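Local structure of cortical-lytic enzyme (Clostridium perfringens, 5JIP) at residues A[12-17]-A[221-226]; A[22-27]-A[213-218]; A[38-43]-A[54-59]; A[147-152]-A[176-181]; A[202-207]-A[217-222]. The protein is a muramidase of glycoside hydrolase family 25 that takes part in breaking down cortex peptidoglycan during spore germination, probably through lysozyme activity. One frame throughout, in Å; residues are numbered along the deposited sequence.

Contact 1. Residues A[12-17]-A[221-226]; sequences LSTFGP and WGPNSI
Thr14 OG1 sits in the crowded position between its backbone N and carbonyl carbon (chi1 53°), facing the same acceptor as its own N-H; CG of Phe15 is anti to the backbone N, and CG of Trp221 is anti to the carbonyl carbon. Thr14 OG1 donates to Pro223 O over 2.8 Å, in the carbonyl plane on a lone pair, while Thr14 N reaches Pro223 O at 3.0 Å from above that plane. Gly222 N returns a bond to Thr14 O (2.8 Å), and with no side chain there Thr14 OG1 can approach Gly222 C to 3.3 Å. Phe15 and Trp221 form an antiparallel non-hydrogen-bonded pair, Phe15 CD1 lying over one face of the indole, 3.8 Å from Trp221 CZ3, with the ring planes oblique at 55°. Leu12 CB leans on Asn224 CG at 3.7 Å. A water accepts a hydrogen bond from Ser13 OG and donates to Gly222 O and Asn224 OD1; both side chains also bond Asn10. The chain runs on to Ser225, whose OG bonds Asp257 and the backbone N of the magnesium ligand Asp227. Pro223 O is thus satisfied by two donors of one residue, which restrains the threonine's rotation about chi1.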
# COMPACT_ATOMS: atom_id res chain seq x y z
N LEU A 12 17.75 1.92 -14.56
CA LEU A 12 16.58 2.75 -14.43
C LEU A 12 16.75 3.84 -13.39
O LEU A 12 15.85 4.67 -13.24
CB LEU A 12 15.34 1.92 -14.07
CG LEU A 12 14.97 0.89 -15.14
CD1 LEU A 12 13.84 -0.01 -14.64
CD2 LEU A 12 14.57 1.60 -16.44
N SER A 13 17.86 3.85 -12.65
CA SER A 13 17.99 4.78 -11.54
C SER A 13 17.88 6.22 -12.03
O SER A 13 18.54 6.61 -13.00
CB SER A 13 19.32 4.59 -10.82
OG SER A 13 19.40 3.31 -10.19
N THR A 14 17.08 7.02 -11.32
CA THR A 14 17.04 8.45 -11.58
C THR A 14 18.31 9.12 -11.05
O THR A 14 19.11 8.53 -10.32
CB THR A 14 15.81 9.09 -10.94
OG1 THR A 14 15.75 8.75 -9.56
CG2 THR A 14 14.52 8.61 -11.65
N PHE A 15 18.48 10.38 -11.43
CA PHE A 15 19.75 11.07 -11.23
C PHE A 15 19.51 12.56 -11.07
O PHE A 15 18.70 13.14 -11.80
CB PHE A 15 20.67 10.78 -12.41
CG PHE A 15 21.87 11.69 -12.48
CD1 PHE A 15 23.05 11.37 -11.85
CD2 PHE A 15 21.81 12.86 -13.21
CE1 PHE A 15 24.16 12.21 -11.91
CE2 PHE A 15 22.90 13.70 -13.29
CZ PHE A 15 24.09 13.38 -12.65
N GLY A 16 20.25 13.18 -10.17
CA GLY A 16 20.17 14.61 -10.04
C GLY A 16 21.11 15.15 -8.99
O GLY A 16 21.60 14.42 -8.11
N PRO A 17 21.35 16.46 -9.05
CA PRO A 17 22.25 17.10 -8.10
C PRO A 17 21.53 17.57 -6.85
O PRO A 17 20.31 17.70 -6.81
CB PRO A 17 22.77 18.30 -8.90
CG PRO A 17 21.53 18.72 -9.69
CD PRO A 17 20.90 17.41 -10.10
N TRP A 221 22.15 9.19 -7.15
CA TRP A 221 21.24 8.23 -7.74
C TRP A 221 19.97 8.14 -6.90
O TRP A 221 20.02 8.16 -5.66
CB TRP A 221 21.87 6.83 -7.84
CG TRP A 221 23.13 6.78 -8.63
CD1 TRP A 221 24.37 6.48 -8.16
CD2 TRP A 221 23.29 7.05 -10.04
NE1 TRP A 221 25.29 6.52 -9.17
CE2 TRP A 221 24.66 6.88 -10.34
CE3 TRP A 221 22.41 7.39 -11.07
CZ2 TRP A 221 25.17 7.04 -11.62
CZ3 TRP A 221 22.91 7.58 -12.36
CH2 TRP A 221 24.28 7.39 -12.62
N GLY A 222 18.84 8.02 -7.58
CA GLY A 222 17.56 7.90 -6.94
C GLY A 222 16.83 6.62 -7.32
O GLY A 222 17.38 5.72 -7.98
N PRO A 223 15.56 6.54 -6.92
CA PRO A 223 14.72 5.40 -7.28
C PRO A 223 14.55 5.25 -8.79
O PRO A 223 14.81 6.16 -9.57
CB PRO A 223 13.37 5.72 -6.61
CG PRO A 223 13.66 6.81 -5.63
CD PRO A 223 14.83 7.56 -6.16
N ASN A 224 14.07 4.07 -9.19
CA ASN A 224 13.81 3.80 -10.59
C ASN A 224 12.77 4.73 -11.18
O ASN A 224 12.79 4.99 -12.40
CB ASN A 224 13.36 2.36 -10.74
CG ASN A 224 14.48 1.38 -10.49
OD1 ASN A 224 15.61 1.78 -10.16
ND2 ASN A 224 14.20 0.11 -10.65
N SER A 225 11.86 5.22 -10.36
CA SER A 225 10.85 6.17 -10.80
C SER A 225 10.90 7.43 -9.95
O SER A 225 10.98 7.36 -8.73
CB SER A 225 9.45 5.59 -10.71
OG SER A 225 8.51 6.56 -11.09
N ILE A 226 10.79 8.58 -10.62
CA ILE A 226 10.69 9.85 -9.92
C ILE A 226 9.48 9.85 -8.99
O ILE A 226 9.46 10.55 -7.97
CB ILE A 226 10.62 11.01 -10.95
CG1 ILE A 226 10.61 12.35 -10.24
CG2 ILE A 226 9.40 10.90 -11.83
CD1 ILE A 226 11.96 12.68 -9.55
O HOH W 1 17.41 3.05 -8.37

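Contact 2. Residues A[22-27]-A[213-218]; sequences FSRDVN and VGSPVD
Two loop backbones come together, Asp25 CA and Gly214 CA lying 4.8 Å apart, with Asp25 in the left-handed region (phi 61°, psi 56°). Gly214 N lies nearly on the C=O axis of Arg24, 2.8 Å from Arg24 O, and bonds Asp25 O only weakly; a CB on Gly214 would clash with Asp25 CB. Ser215 OG occupies the crowded position between its own N and carbonyl carbon, which places it to receive Arg24 N at 2.9 Å in an almost straight bond (176°). A small hydroxyl suits this buried spot. The long arginine folds back over the same serine: its chain bends at chi3, and Ser215 CB lies beneath the centre of the guanidinium, 3.4 Å from Arg24 CZ. Arg24 NH1 grazes Pro216 CD at 3.8 Å and donates to a water. Asn27 caps the N terminus of helix 28-34 through OD1. Val26 and Val213 both pack on Leu19 of strand 15-19 and Leu31 of that helix, so the contact ties the loop leading into helix 28-34 to the approach to strand 217-221.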
# COMPACT_ATOMS: atom_id res chain seq x y z
N PHE A 22 25.99 28.09 -2.23
CA PHE A 22 27.39 28.11 -2.62
C PHE A 22 27.63 27.42 -3.96
O PHE A 22 28.75 27.41 -4.46
CB PHE A 22 28.26 27.48 -1.50
CG PHE A 22 27.97 28.07 -0.16
CD1 PHE A 22 28.21 29.42 0.07
CD2 PHE A 22 27.43 27.30 0.88
CE1 PHE A 22 27.92 29.98 1.28
CE2 PHE A 22 27.12 27.86 2.08
CZ PHE A 22 27.38 29.19 2.30
N SER A 23 26.58 26.87 -4.55
CA SER A 23 26.71 26.30 -5.88
C SER A 23 26.87 27.44 -6.87
O SER A 23 26.13 28.41 -6.83
CB SER A 23 25.46 25.50 -6.21
OG SER A 23 25.29 24.46 -5.27
N ARG A 24 27.87 27.34 -7.73
CA ARG A 24 28.18 28.44 -8.64
C ARG A 24 27.63 28.20 -10.04
O ARG A 24 27.74 27.11 -10.58
CB ARG A 24 29.69 28.63 -8.72
CG ARG A 24 30.28 28.88 -7.34
CD ARG A 24 31.74 29.30 -7.40
NE ARG A 24 32.62 28.24 -7.90
CZ ARG A 24 33.03 27.19 -7.20
NH1 ARG A 24 33.85 26.31 -7.77
NH2 ARG A 24 32.60 26.97 -5.95
N ASP A 25 27.10 29.27 -10.66
CA ASP A 25 26.79 29.25 -12.08
C ASP A 25 25.77 28.16 -12.41
O ASP A 25 26.01 27.29 -13.24
CB ASP A 25 28.07 29.07 -12.92
CG ASP A 25 29.12 30.14 -12.62
OD1 ASP A 25 28.83 31.11 -11.87
OD2 ASP A 25 30.27 30.01 -13.10
N VAL A 26 24.62 28.22 -11.73
CA VAL A 26 23.60 27.19 -11.89
C VAL A 26 22.62 27.60 -12.99
O VAL A 26 21.88 28.58 -12.85
CB VAL A 26 22.87 26.93 -10.56
CG1 VAL A 26 21.75 25.90 -10.76
CG2 VAL A 26 23.87 26.48 -9.48
N ASN A 27 22.60 26.84 -14.09
CA ASN A 27 21.67 27.09 -15.18
C ASN A 27 20.58 26.01 -15.14
O ASN A 27 20.78 24.89 -15.60
CB ASN A 27 22.37 27.09 -16.52
CG ASN A 27 21.45 27.51 -17.62
OD1 ASN A 27 20.24 27.28 -17.55
ND2 ASN A 27 22.01 28.17 -18.63
N VAL A 213 25.93 23.21 -13.87
CA VAL A 213 26.48 23.65 -12.60
C VAL A 213 27.96 23.93 -12.83
O VAL A 213 28.67 23.07 -13.36
CB VAL A 213 26.29 22.62 -11.48
CG1 VAL A 213 26.89 23.13 -10.21
CG2 VAL A 213 24.82 22.32 -11.30
N GLY A 214 28.41 25.12 -12.43
CA GLY A 214 29.79 25.49 -12.69
C GLY A 214 30.77 24.87 -11.72
O GLY A 214 31.90 24.55 -12.09
N SER A 215 30.35 24.67 -10.49
CA SER A 215 31.22 24.17 -9.44
C SER A 215 31.14 22.64 -9.36
O SER A 215 30.18 22.04 -9.84
CB SER A 215 30.84 24.80 -8.10
OG SER A 215 29.43 24.90 -7.94
N PRO A 216 32.16 21.99 -8.81
CA PRO A 216 32.05 20.56 -8.51
C PRO A 216 30.83 20.33 -7.63
O PRO A 216 30.64 21.02 -6.63
CB PRO A 216 33.36 20.25 -7.77
CG PRO A 216 34.31 21.38 -8.18
CD PRO A 216 33.42 22.57 -8.31
N VAL A 217 29.99 19.38 -8.00
CA VAL A 217 28.64 19.35 -7.50
C VAL A 217 28.34 17.97 -6.88
O VAL A 217 28.91 16.96 -7.31
CB VAL A 217 27.65 19.72 -8.64
CG1 VAL A 217 27.72 18.69 -9.78
CG2 VAL A 217 26.23 19.87 -8.13
N ASP A 218 27.50 17.97 -5.86
CA ASP A 218 26.97 16.73 -5.28
C ASP A 218 26.04 16.06 -6.28
O ASP A 218 25.11 16.69 -6.79
CB ASP A 218 26.17 16.99 -4.00
CG ASP A 218 26.99 17.56 -2.85
OD1 ASP A 218 28.24 17.54 -2.88
OD2 ASP A 218 26.34 18.01 -1.87
O HOH W 2 29.64 24.34 -4.69
O HOH W 3 34.64 25.88 -10.56

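Contact 3. Residues A[38-43]-A[54-59]; sequences IYLRAS and NKFLEF
This is apolar helix-on-strand packing in the wall of the TIM-type barrel, where the start of helix 56-66 lies against the outward-facing side of strand 38-44. Phe56 carries it. With CG anti to the backbone N (chi1 173°), its ring is laid flat against the strand, and Ala42 CA sits over one face, 3.8 Å from the Phe56 ring centroid and 18° off the normal, a CH-pi contact. Alanine is small enough to let the ring come down onto the main chain; Phe56 CB approaches Arg41 O to 3.3 Å. Leu40 lies two residues earlier, its CD1 branch set 3.6 Å from Phe59 CB and 4.1 Å from Phe56 CD1, so one leucine tip touches both aromatic residues, about one helical turn apart. Phe59 CG lies anti to its carbonyl carbon, and the ring rests one face on Lys55 CB. Phe59 N bonds Lys55 O at 2.7 Å in that first turn. The Arg41 side chain leaves the strand on the side away from the helix; its guanidinium forms salt bridges with Asp53 and Glu21. Around the core, Ala72 of strand 70-75 and Val95 of helix 83-100 meet Phe56, Cys70 touches Leu40, and Phe28 of helix 28-34 meets the Phe59 ring edge-to-face.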
# COMPACT_ATOMS: atom_id res chain seq x y z
N ILE A 38 16.05 17.85 -8.54
CA ILE A 38 17.06 18.70 -7.90
C ILE A 38 16.69 18.88 -6.44
O ILE A 38 15.57 19.31 -6.11
CB ILE A 38 17.19 20.09 -8.57
CG1 ILE A 38 17.65 19.95 -10.02
CG2 ILE A 38 18.15 20.97 -7.78
CD1 ILE A 38 17.54 21.24 -10.79
N TYR A 39 17.66 18.64 -5.55
CA TYR A 39 17.54 19.01 -4.14
C TYR A 39 18.27 20.32 -3.84
O TYR A 39 19.34 20.58 -4.39
CB TYR A 39 18.09 17.91 -3.23
CG TYR A 39 16.98 16.99 -2.73
CD1 TYR A 39 16.08 17.42 -1.75
CD2 TYR A 39 16.83 15.72 -3.24
CE1 TYR A 39 15.08 16.58 -1.30
CE2 TYR A 39 15.81 14.89 -2.80
CZ TYR A 39 14.94 15.31 -1.85
OH TYR A 39 13.95 14.43 -1.47
N LEU A 40 17.64 21.16 -3.00
CA LEU A 40 18.16 22.46 -2.58
C LEU A 40 18.25 22.50 -1.06
O LEU A 40 17.41 21.94 -0.36
CB LEU A 40 17.23 23.60 -3.01
CG LEU A 40 16.75 23.60 -4.48
CD1 LEU A 40 15.65 24.66 -4.66
CD2 LEU A 40 17.93 23.82 -5.40
N ARG A 41 19.25 23.20 -0.55
CA ARG A 41 19.20 23.57 0.86
C ARG A 41 18.13 24.63 1.06
O ARG A 41 18.14 25.69 0.41
CB ARG A 41 20.55 24.10 1.36
CG ARG A 41 20.51 24.42 2.87
CD ARG A 41 21.90 24.67 3.47
NE ARG A 41 22.44 25.97 3.07
CZ ARG A 41 23.49 26.54 3.65
NH1 ARG A 41 24.14 25.91 4.61
NH2 ARG A 41 23.88 27.75 3.25
N ALA A 42 17.22 24.36 1.97
CA ALA A 42 16.25 25.35 2.41
C ALA A 42 16.80 26.17 3.55
O ALA A 42 16.67 27.40 3.55
CB ALA A 42 14.95 24.69 2.85
N SER A 43 17.37 25.50 4.55
CA SER A 43 17.71 26.13 5.82
C SER A 43 18.78 25.31 6.49
O SER A 43 19.11 24.20 6.06
CB SER A 43 16.49 26.26 6.74
OG SER A 43 15.86 24.99 6.95
N ASN A 54 20.48 31.40 1.25
CA ASN A 54 20.30 32.68 0.56
C ASN A 54 19.92 32.55 -0.91
O ASN A 54 19.60 33.58 -1.53
CB ASN A 54 21.57 33.51 0.68
CG ASN A 54 21.77 34.02 2.10
OD1 ASN A 54 20.86 34.65 2.66
ND2 ASN A 54 22.91 33.70 2.69
N LYS A 55 19.95 31.34 -1.49
CA LYS A 55 19.45 31.11 -2.84
C LYS A 55 18.20 30.24 -2.87
O LYS A 55 17.60 30.09 -3.94
CB LYS A 55 20.54 30.45 -3.71
CG LYS A 55 21.73 31.37 -4.05
CD LYS A 55 21.32 32.36 -5.09
CE LYS A 55 22.54 32.98 -5.73
NZ LYS A 55 22.15 34.01 -6.74
N PHE A 56 17.76 29.71 -1.72
CA PHE A 56 16.63 28.78 -1.73
C PHE A 56 15.40 29.36 -2.42
O PHE A 56 14.83 28.74 -3.33
CB PHE A 56 16.30 28.34 -0.31
CG PHE A 56 15.05 27.53 -0.23
CD1 PHE A 56 14.93 26.37 -0.99
CD2 PHE A 56 13.99 27.91 0.57
CE1 PHE A 56 13.78 25.63 -0.97
CE2 PHE A 56 12.83 27.17 0.60
CZ PHE A 56 12.72 26.01 -0.17
N LEU A 57 14.95 30.54 -2.00
CA LEU A 57 13.71 31.05 -2.58
C LEU A 57 13.85 31.19 -4.09
O LEU A 57 12.98 30.75 -4.86
CB LEU A 57 13.33 32.38 -1.93
CG LEU A 57 13.10 32.35 -0.43
CD1 LEU A 57 12.71 33.73 0.05
CD2 LEU A 57 12.04 31.34 -0.08
N GLU A 58 14.97 31.72 -4.54
CA GLU A 58 15.17 31.92 -5.97
C GLU A 58 15.27 30.60 -6.71
O GLU A 58 14.66 30.43 -7.78
CB GLU A 58 16.43 32.73 -6.18
CG GLU A 58 16.94 32.79 -7.58
CD GLU A 58 18.29 33.51 -7.72
OE1 GLU A 58 18.71 34.22 -6.78
OE2 GLU A 58 18.94 33.35 -8.77
N PHE A 59 16.03 29.66 -6.15
CA PHE A 59 16.24 28.38 -6.80
C PHE A 59 14.93 27.59 -6.86
O PHE A 59 14.65 26.93 -7.87
CB PHE A 59 17.30 27.58 -6.03
CG PHE A 59 18.74 27.99 -6.30
CD1 PHE A 59 19.07 28.99 -7.19
CD2 PHE A 59 19.77 27.34 -5.63
CE1 PHE A 59 20.40 29.32 -7.42
CE2 PHE A 59 21.08 27.69 -5.85
CZ PHE A 59 21.39 28.67 -6.77

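Contact 4. Residues A[147-152]-A[176-181]; sequences MLYTGL and WIAMYT
Four backbone hydrogen bonds alternate between the strands in a parallel ladder. Trp176 N gives the shortest, 2.7 Å to Leu148 O and nearly straight at the hydrogen (170°); Thr150 N follows to Trp176 O at 3.2 Å, then Ala178 N to Thr150 O at 3.0 Å, on a lone pair in the carbonyl plane. Leu152 N closes the series on Ala178 O (2.9 Å), just past Gly151, the N-cap residue of helix 152-157. The strand axes diverge by only 14°. Polar ends find partners beyond the pair: the hydroxyls of Tyr149 and Tyr180 both bond Gln203 OE1, and Trp176 NE1 bonds Asn220 OD1. The aromatic packing is edge-to-face. Tyr149 and Trp176 each have CG anti to the backbone N, and the tyrosine's edge stands over the indole face, Tyr149 CD2 3.5 Å from Trp176 CD2 with planes 84° apart. Small Ala178 lets the phenol pack close, its CB 3.3 Å from Tyr149 OH. Flexible Met147 crosses the indole's base, SD to Trp176 CB 3.8 Å, while Leu152 CD2 lies 3.7 Å from Met179 SD. Strand 147-151, helix 152-157 and strand 175-178 form a beta-alpha-beta unit of the TIM barrel; beyond the second strand Tyr180 N binds a buffer molecule, consistent with a pocket at the strands' C-terminal ends, where such barrels carry their active sites.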
# COMPACT_ATOMS: atom_id res chain seq x y z
N MET A 147 12.56 12.43 4.66
CA MET A 147 13.72 11.61 4.32
C MET A 147 14.93 12.06 5.13
O MET A 147 15.09 13.25 5.41
CB MET A 147 14.03 11.67 2.81
CG MET A 147 15.31 10.94 2.39
SD MET A 147 15.28 10.30 0.71
CE MET A 147 15.35 11.81 -0.23
N LEU A 148 15.75 11.08 5.56
CA LEU A 148 16.99 11.33 6.28
C LEU A 148 18.18 11.25 5.34
O LEU A 148 18.34 10.26 4.60
CB LEU A 148 17.18 10.33 7.43
CG LEU A 148 18.49 10.53 8.24
CD1 LEU A 148 18.38 11.80 9.00
CD2 LEU A 148 18.72 9.33 9.15
N TYR A 149 19.00 12.30 5.33
CA TYR A 149 20.29 12.28 4.68
C TYR A 149 21.39 12.15 5.73
O TYR A 149 21.42 12.92 6.71
CB TYR A 149 20.56 13.53 3.85
CG TYR A 149 22.00 13.63 3.40
CD1 TYR A 149 22.99 14.11 4.26
CD2 TYR A 149 22.38 13.29 2.11
CE1 TYR A 149 24.31 14.19 3.88
CE2 TYR A 149 23.73 13.41 1.70
CZ TYR A 149 24.68 13.86 2.60
OH TYR A 149 26.00 13.98 2.25
N THR A 150 22.31 11.22 5.51
CA THR A 150 23.50 11.13 6.33
C THR A 150 24.52 10.31 5.56
O THR A 150 24.20 9.67 4.57
CB THR A 150 23.17 10.51 7.71
OG1 THR A 150 24.28 10.68 8.59
CG2 THR A 150 22.88 9.07 7.60
N GLY A 151 25.77 10.32 6.06
CA GLY A 151 26.85 9.59 5.44
C GLY A 151 27.10 8.23 6.07
O GLY A 151 26.78 8.00 7.24
N LEU A 152 27.68 7.33 5.27
CA LEU A 152 28.05 6.01 5.78
C LEU A 152 29.03 6.13 6.94
O LEU A 152 28.88 5.44 7.96
CB LEU A 152 28.65 5.17 4.64
CG LEU A 152 29.05 3.72 4.99
CD1 LEU A 152 27.86 2.96 5.55
CD2 LEU A 152 29.64 2.95 3.79
N TRP A 176 18.57 8.67 2.37
CA TRP A 176 19.47 9.25 1.37
C TRP A 176 20.89 9.10 1.94
O TRP A 176 21.28 9.81 2.87
CB TRP A 176 19.06 10.69 1.13
CG TRP A 176 19.88 11.48 0.16
CD1 TRP A 176 20.93 11.07 -0.62
CD2 TRP A 176 19.69 12.86 -0.11
NE1 TRP A 176 21.39 12.13 -1.37
CE2 TRP A 176 20.65 13.24 -1.06
CE3 TRP A 176 18.80 13.82 0.38
CZ2 TRP A 176 20.76 14.55 -1.54
CZ3 TRP A 176 18.89 15.12 -0.10
CH2 TRP A 176 19.87 15.47 -1.04
N ILE A 177 21.62 8.13 1.43
CA ILE A 177 22.91 7.79 2.01
C ILE A 177 24.02 8.36 1.15
O ILE A 177 23.99 8.28 -0.08
CB ILE A 177 23.09 6.27 2.19
CG1 ILE A 177 24.35 6.02 3.03
CG2 ILE A 177 23.13 5.56 0.84
CD1 ILE A 177 24.51 4.58 3.50
N ALA A 178 25.00 8.95 1.81
CA ALA A 178 26.20 9.43 1.15
C ALA A 178 27.32 8.41 1.35
O ALA A 178 27.63 8.04 2.48
CB ALA A 178 26.62 10.78 1.71
N MET A 179 27.90 7.95 0.24
CA MET A 179 29.11 7.14 0.26
C MET A 179 29.84 7.43 -1.03
O MET A 179 29.39 7.02 -2.11
CB MET A 179 28.82 5.66 0.37
CG MET A 179 30.14 4.87 0.50
SD MET A 179 29.88 3.20 0.07
CE MET A 179 29.75 3.34 -1.72
N TYR A 180 30.99 8.10 -0.92
CA TYR A 180 31.72 8.62 -2.08
C TYR A 180 32.71 7.58 -2.60
O TYR A 180 33.59 7.13 -1.86
CB TYR A 180 32.43 9.92 -1.68
CG TYR A 180 31.51 11.02 -1.21
CD1 TYR A 180 30.14 10.98 -1.49
CD2 TYR A 180 32.00 12.10 -0.51
CE1 TYR A 180 29.30 12.01 -1.05
CE2 TYR A 180 31.21 13.09 -0.09
CZ TYR A 180 29.86 13.06 -0.35
OH TYR A 180 29.10 14.11 0.12
N THR A 181 32.57 7.21 -3.87
CA THR A 181 33.49 6.26 -4.48
C THR A 181 34.90 6.83 -4.65
O THR A 181 35.85 6.06 -4.82
CB THR A 181 32.91 5.79 -5.81
OG1 THR A 181 32.62 6.90 -6.65
CG2 THR A 181 31.63 5.00 -5.59

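Contact 5. Residues A[202-207]-A[217-222]; sequences WQFTDE and VDLNWG
Main-chain bonds set the frame. Trp202 and Trp221 form an antiparallel hydrogen-bonded pair, Trp202 N to Trp221 O and Trp221 N to Trp202 O both at 2.8 Å in the carbonyl planes. Gln203 then faces Asn220, but Thr205 faces Leu219, so Phe204 is the extra residue of a beta bulge; Phe204 N bonds Leu219 O at 3.1 Å and Leu219 N bonds Thr205 O at 3.2 Å. The strand axes cross at 135°. At the bulge Phe204, with CG in the crowded position between N and the carbonyl carbon, lies on the indole of Trp221 in an offset stack, planes 19° apart and Phe204 CD1 3.2 Å from Trp221 NE1. On the same indole Trp202 converges obliquely, its CE3 3.6 Å from Trp221 CD1. Among apolar contacts, Phe204 CZ presses on Leu219 CB at 3.6 Å, and Thr205 CG2 lies alongside that CB. Polar side chains gather where Gln203 and Asn220 run alongside each other. Gln203 OE1 bonds Tyr180, Asn220 OD1 bonds Trp176, and both amide nitrogens bond Asp18 OD1; Gln203 NE2 also binds a buffer molecule. Thr205 OG1 accepts Glu207 N (2.9 Å), an ST turn at the strand's corner. Together the strands make a bulged beta hairpin that adds an antiparallel element to a largely parallel TIM-type barrel, with amides on one face and an aromatic cluster on the other.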
# COMPACT_ATOMS: atom_id res chain seq x y z
N TRP A 202 21.31 7.72 -3.19
CA TRP A 202 22.72 7.51 -2.90
C TRP A 202 23.51 8.68 -3.47
O TRP A 202 23.53 8.87 -4.69
CB TRP A 202 23.19 6.18 -3.49
CG TRP A 202 24.68 5.94 -3.51
CD1 TRP A 202 25.63 6.51 -2.72
CD2 TRP A 202 25.38 5.07 -4.41
NE1 TRP A 202 26.89 6.02 -3.06
CE2 TRP A 202 26.75 5.15 -4.11
CE3 TRP A 202 24.97 4.21 -5.43
CZ2 TRP A 202 27.71 4.40 -4.79
CZ3 TRP A 202 25.92 3.48 -6.12
CH2 TRP A 202 27.26 3.58 -5.79
N GLN A 203 24.10 9.48 -2.59
CA GLN A 203 25.01 10.55 -2.98
C GLN A 203 26.38 9.92 -3.16
O GLN A 203 27.01 9.49 -2.18
CB GLN A 203 25.07 11.64 -1.91
CG GLN A 203 25.75 12.91 -2.39
CD GLN A 203 25.82 13.90 -1.27
OE1 GLN A 203 26.56 13.72 -0.32
NE2 GLN A 203 25.02 14.97 -1.37
N PHE A 204 26.81 9.78 -4.42
CA PHE A 204 28.03 9.04 -4.72
C PHE A 204 29.24 9.94 -4.94
O PHE A 204 30.36 9.44 -4.99
CB PHE A 204 27.82 8.11 -5.93
CG PHE A 204 27.51 8.83 -7.21
CD1 PHE A 204 26.19 9.12 -7.55
CD2 PHE A 204 28.52 9.23 -8.07
CE1 PHE A 204 25.89 9.80 -8.72
CE2 PHE A 204 28.23 9.92 -9.24
CZ PHE A 204 26.91 10.21 -9.56
N THR A 205 29.05 11.26 -5.04
CA THR A 205 30.20 12.14 -5.12
C THR A 205 29.80 13.51 -4.62
O THR A 205 28.62 13.89 -4.66
CB THR A 205 30.72 12.25 -6.56
OG1 THR A 205 31.89 13.07 -6.57
CG2 THR A 205 29.69 12.86 -7.46
N ASP A 206 30.79 14.25 -4.15
CA ASP A 206 30.68 15.67 -3.86
C ASP A 206 31.45 16.52 -4.86
O ASP A 206 31.50 17.74 -4.71
CB ASP A 206 31.18 15.97 -2.45
CG ASP A 206 32.64 15.55 -2.24
OD1 ASP A 206 33.16 14.77 -3.03
OD2 ASP A 206 33.24 15.98 -1.24
N GLU A 207 32.02 15.90 -5.89
CA GLU A 207 32.94 16.55 -6.81
C GLU A 207 32.58 16.22 -8.23
O GLU A 207 33.45 16.09 -9.10
CB GLU A 207 34.38 16.14 -6.54
CG GLU A 207 34.88 16.53 -5.22
CD GLU A 207 36.35 16.23 -5.05
OE1 GLU A 207 36.83 15.22 -5.63
OE2 GLU A 207 37.01 17.02 -4.36
N VAL A 217 29.99 19.38 -8.00
CA VAL A 217 28.64 19.35 -7.50
C VAL A 217 28.34 17.97 -6.88
O VAL A 217 28.91 16.96 -7.31
CB VAL A 217 27.65 19.72 -8.64
CG1 VAL A 217 27.72 18.69 -9.78
CG2 VAL A 217 26.23 19.87 -8.13
N ASP A 218 27.50 17.97 -5.86
CA ASP A 218 26.97 16.73 -5.28
C ASP A 218 26.04 16.06 -6.28
O ASP A 218 25.11 16.69 -6.79
CB ASP A 218 26.17 16.99 -4.00
CG ASP A 218 26.99 17.56 -2.85
OD1 ASP A 218 28.24 17.54 -2.88
OD2 ASP A 218 26.34 18.01 -1.87
N LEU A 219 26.27 14.79 -6.57
CA LEU A 219 25.42 14.04 -7.49
C LEU A 219 24.86 12.79 -6.81
O LEU A 219 25.50 12.18 -5.95
CB LEU A 219 26.17 13.65 -8.74
CG LEU A 219 26.69 14.83 -9.58
CD1 LEU A 219 27.51 14.29 -10.73
CD2 LEU A 219 25.53 15.72 -10.06
N ASN A 220 23.67 12.40 -7.26
CA ASN A 220 22.87 11.40 -6.56
C ASN A 220 22.18 10.46 -7.52
O ASN A 220 21.66 10.89 -8.56
CB ASN A 220 21.78 12.06 -5.71
CG ASN A 220 22.32 13.09 -4.75
OD1 ASN A 220 22.84 12.74 -3.70
ND2 ASN A 220 22.13 14.37 -5.07
N TRP A 221 22.15 9.19 -7.15
CA TRP A 221 21.24 8.23 -7.74
C TRP A 221 19.97 8.14 -6.90
O TRP A 221 20.02 8.16 -5.66
CB TRP A 221 21.87 6.83 -7.84
CG TRP A 221 23.13 6.78 -8.63
CD1 TRP A 221 24.37 6.48 -8.16
CD2 TRP A 221 23.29 7.05 -10.04
NE1 TRP A 221 25.29 6.52 -9.17
CE2 TRP A 221 24.66 6.88 -10.34
CE3 TRP A 221 22.41 7.39 -11.07
CZ2 TRP A 221 25.17 7.04 -11.62
CZ3 TRP A 221 22.91 7.58 -12.36
CH2 TRP A 221 24.28 7.39 -12.62
N GLY A 222 18.84 8.02 -7.58
CA GLY A 222 17.56 7.90 -6.94
C GLY A 222 16.83 6.62 -7.32
O GLY A 222 17.38 5.72 -7.98

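In the fold
From the N terminus, residues 12-17 enter strand 15-19 and are met only some two hundred residues later by 221-226, so contact 1 closes the widest loop. Contact 2 closes a slightly shorter one within it, joining the exit of strand 15-19 to the approach of strand 217-221. Inside both come two short, successive closures: contact 3, strand to following helix, and contact 4, strand to next parallel strand; Tyr39 packs on Trp176 between them. Contact 5 follows, its second segment overlapping those of contacts 1 and 2. Because strand 217-221 pairs with both 201-208 and 15-19, contacts 1 and 5 together seal the last strands of the barrel onto the first.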